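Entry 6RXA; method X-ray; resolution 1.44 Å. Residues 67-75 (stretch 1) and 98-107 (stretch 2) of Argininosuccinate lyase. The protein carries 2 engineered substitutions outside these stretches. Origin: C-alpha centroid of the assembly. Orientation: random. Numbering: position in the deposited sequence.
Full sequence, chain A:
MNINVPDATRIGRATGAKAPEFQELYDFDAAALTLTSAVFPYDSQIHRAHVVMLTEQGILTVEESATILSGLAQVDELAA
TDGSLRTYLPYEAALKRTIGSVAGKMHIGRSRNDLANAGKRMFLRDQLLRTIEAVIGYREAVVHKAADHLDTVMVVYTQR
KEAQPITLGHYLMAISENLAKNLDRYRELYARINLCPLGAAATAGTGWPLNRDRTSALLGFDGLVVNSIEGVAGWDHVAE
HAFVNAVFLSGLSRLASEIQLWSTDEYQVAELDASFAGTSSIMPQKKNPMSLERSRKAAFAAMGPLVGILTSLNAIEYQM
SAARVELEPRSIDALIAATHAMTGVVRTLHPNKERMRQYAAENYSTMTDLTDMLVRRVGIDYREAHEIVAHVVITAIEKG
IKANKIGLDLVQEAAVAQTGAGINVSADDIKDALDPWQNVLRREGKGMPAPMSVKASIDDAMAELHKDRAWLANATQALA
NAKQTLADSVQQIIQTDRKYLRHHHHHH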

# COMPACT_ATOMS: atom_id res chain seq x y z
N THR A 67 -28.57 -8.44 39.99
CA THR A 67 -28.68 -6.99 39.96
C THR A 67 -27.94 -6.41 38.76
O THR A 67 -28.47 -5.57 38.03
CB THR A 67 -28.13 -6.40 41.26
OG1 THR A 67 -28.86 -6.94 42.38
CG2 THR A 67 -28.27 -4.90 41.23
N ILE A 68 -26.71 -6.88 38.54
CA ILE A 68 -25.92 -6.43 37.40
C ILE A 68 -26.61 -6.79 36.08
O ILE A 68 -26.78 -5.93 35.21
CB ILE A 68 -24.50 -7.03 37.47
CG1 ILE A 68 -23.74 -6.45 38.67
CG2 ILE A 68 -23.74 -6.75 36.18
CD1 ILE A 68 -22.47 -7.19 39.03
N LEU A 69 -27.01 -8.05 35.93
CA LEU A 69 -27.56 -8.51 34.65
C LEU A 69 -28.85 -7.77 34.30
O LEU A 69 -29.06 -7.41 33.13
CB LEU A 69 -27.78 -10.02 34.66
CG LEU A 69 -26.52 -10.87 34.77
CD1 LEU A 69 -26.85 -12.31 35.10
CD2 LEU A 69 -25.73 -10.81 33.46
N SER A 70 -29.73 -7.53 35.28
CA SER A 70 -30.92 -6.73 34.99
C SER A 70 -30.54 -5.31 34.61
O SER A 70 -31.16 -4.71 33.72
CB SER A 70 -31.86 -6.74 36.20
OG SER A 70 -32.48 -7.99 36.34
N GLY A 71 -29.51 -4.75 35.26
CA GLY A 71 -29.06 -3.41 34.88
C GLY A 71 -28.51 -3.34 33.48
O GLY A 71 -28.70 -2.34 32.77
N LEU A 72 -27.79 -4.39 33.04
CA LEU A 72 -27.26 -4.40 31.68
C LEU A 72 -28.39 -4.25 30.66
O LEU A 72 -28.25 -3.52 29.67
CB LEU A 72 -26.48 -5.69 31.40
CG LEU A 72 -25.23 -5.93 32.23
CD1 LEU A 72 -24.69 -7.32 31.88
CD2 LEU A 72 -24.18 -4.87 31.99
N ALA A 73 -29.52 -4.92 30.89
CA ALA A 73 -30.64 -4.79 29.97
C ALA A 73 -31.15 -3.35 29.93
O ALA A 73 -31.48 -2.83 28.86
CB ALA A 73 -31.76 -5.75 30.40
N GLN A 74 -31.19 -2.69 31.09
CA GLN A 74 -31.65 -1.30 31.12
C GLN A 74 -30.68 -0.38 30.39
O GLN A 74 -31.10 0.48 29.62
CB GLN A 74 -31.84 -0.85 32.57
CG GLN A 74 -32.88 -1.63 33.35
CD GLN A 74 -32.93 -1.20 34.81
OE1 GLN A 74 -33.31 -0.07 35.12
NE2 GLN A 74 -32.53 -2.09 35.72
N VAL A 75 -29.37 -0.54 30.61
CA VAL A 75 -28.42 0.36 29.96
C VAL A 75 -28.35 0.08 28.47
O VAL A 75 -28.22 1.01 27.66
CB VAL A 75 -27.04 0.29 30.64
CG1 VAL A 75 -26.09 1.27 29.98
CG2 VAL A 75 -27.15 0.62 32.12
N THR A 98 -27.65 3.41 37.33
CA THR A 98 -28.90 2.65 37.23
C THR A 98 -29.09 1.70 38.41
O THR A 98 -30.21 1.60 38.93
CB THR A 98 -28.91 1.88 35.90
OG1 THR A 98 -28.83 2.82 34.81
CG2 THR A 98 -30.18 1.05 35.75
N ILE A 99 -28.05 0.99 38.83
CA ILE A 99 -28.19 -0.07 39.83
C ILE A 99 -27.36 0.16 41.08
O ILE A 99 -27.48 -0.63 42.02
CB ILE A 99 -27.87 -1.46 39.23
CG1 ILE A 99 -26.39 -1.54 38.85
CG2 ILE A 99 -28.77 -1.74 38.05
CD1 ILE A 99 -25.96 -2.92 38.41
N GLY A 100 -26.51 1.16 41.11
CA GLY A 100 -25.66 1.40 42.26
C GLY A 100 -24.25 0.90 42.06
O GLY A 100 -23.85 0.43 40.98
N SER A 101 -23.47 0.98 43.15
CA SER A 101 -22.04 0.76 43.07
C SER A 101 -21.66 -0.67 42.69
O SER A 101 -20.54 -0.88 42.20
CB SER A 101 -21.39 1.15 44.39
OG SER A 101 -21.91 0.35 45.44
N VAL A 102 -22.54 -1.65 42.90
CA VAL A 102 -22.25 -3.03 42.50
C VAL A 102 -21.95 -3.13 41.01
O VAL A 102 -21.34 -4.11 40.56
CB VAL A 102 -23.42 -3.95 42.91
CG1 VAL A 102 -24.64 -3.73 42.02
CG2 VAL A 102 -22.97 -5.42 42.87
N ALA A 103 -22.36 -2.14 40.22
CA ALA A 103 -22.02 -2.11 38.80
C ALA A 103 -20.53 -2.28 38.58
O ALA A 103 -20.10 -2.92 37.62
CB ALA A 103 -22.47 -0.79 38.18
N GLY A 104 -19.72 -1.69 39.46
CA GLY A 104 -18.27 -1.75 39.31
C GLY A 104 -17.71 -3.15 39.40
O GLY A 104 -16.61 -3.41 38.88
N LYS A 105 -18.44 -4.06 40.03
CA LYS A 105 -17.93 -5.42 40.18
C LYS A 105 -17.94 -6.19 38.88
O LYS A 105 -17.30 -7.24 38.80
CB LYS A 105 -18.75 -6.17 41.24
CG LYS A 105 -18.51 -5.65 42.65
CD LYS A 105 -18.96 -6.67 43.69
CE LYS A 105 -18.62 -6.20 45.10
NZ LYS A 105 -18.90 -7.26 46.10
N MET A 106 -18.66 -5.72 37.85
CA MET A 106 -18.62 -6.45 36.59
C MET A 106 -17.25 -6.36 35.93
O MET A 106 -16.98 -7.11 34.99
CB MET A 106 -19.72 -6.00 35.62
CG MET A 106 -19.49 -4.67 34.89
SD MET A 106 -20.39 -4.65 33.31
CE MET A 106 -20.32 -2.91 32.93
N HIS A 107 -16.38 -5.46 36.39
CA HIS A 107 -15.05 -5.33 35.80
C HIS A 107 -13.99 -6.14 36.55
O HIS A 107 -12.82 -6.10 36.16
CB HIS A 107 -14.63 -3.86 35.76
CG HIS A 107 -13.77 -3.50 34.58
ND1 HIS A 107 -14.10 -3.85 33.29
CD2 HIS A 107 -12.60 -2.82 34.51
CE1 HIS A 107 -13.17 -3.41 32.47
NE2 HIS A 107 -12.25 -2.77 33.18

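Close packing of a helix against a neighbouring segment often depends on a glycine at the point of nearest approach, and residues 67-75 and 98-107 of argininosuccinate lyase illustrate the principle well. The first stretch lies wholly within a helix that extends beyond it in both directions. Its backbone repeats the i to i+4 pattern, with firm hydrogen bonds such as Leu 72 N to Ile 68 O at 2.8 Å and Val 75 N to Gly 71 O at 2.9 Å; the bond from Ala 73 N to Leu 69 O, at 3.4 Å, is weak. The second stretch is less uniform. Thr 98 and Ile 99 belong to a helix that begins earlier in the chain, and Gly 100 then breaks from helical geometry with a phi of 101°. At these backbone angles a CB would be jammed against the carbonyl oxygen of Ile 99, so the local conformation by itself calls for glycine. Beyond it the chain turns again through helical phi/psi values, but its hydrogen bonds span three residues, as in Ala 103 N to Gly 100 O at 3.1 Å and Lys 105 N to Val 102 O at 2.9 Å.

The two backbones come near each other at two places: the CA atoms of Ile 68 and Ala 103 are 6.0 Å apart, as are those of Gly 71 and Ile 99. At the second, the absence of a side chain is what admits the neighbour. Ile 99 CG2 rests 3.6 Å from Gly 71 CA, and a CB on Gly 71 would point toward the other stretch and lie 2.6 Å from that same methyl, a clash. The two glycines thus answer different demands, Gly 100 that of its own backbone and Gly 71 that of its partner.

Ile 99 uses this opening with chi1 at p and chi2 at t. While its CG2 meets Gly 71, its CD1 reaches back along the helix, 3.7 Å from both Thr 67 O and Ile 68 CA. Ile 68 has the largest area covered by the opposing stretch. Its CA-to-CB bond points sideways, yet the end of the side chain comes nearer, placing CD1 3.6 Å from Val 102 O and 4.3 Å from Val 102 CG2. Its other methyl, CG2, lies 4.1 Å from Met 106 CB. Leu 72 behaves similarly: its CA-to-CB bond points away, but CD2 returns to within 4.0 Å of Met 106 SD.

Toward the other end, Gln 74 OE1 approaches Thr 98 CG2 at 3.4 Å, and Val 75 CG2 lies 3.9 Å from Thr 98 OG1, a hydroxyl hydrogen-bonded elsewhere in the structure. No hydrogen bond joins the two stretches. The 456 Å² buried between them instead reflects complementary shape: a bare patch of helix at Gly 71, flanked by side chains that fit around it.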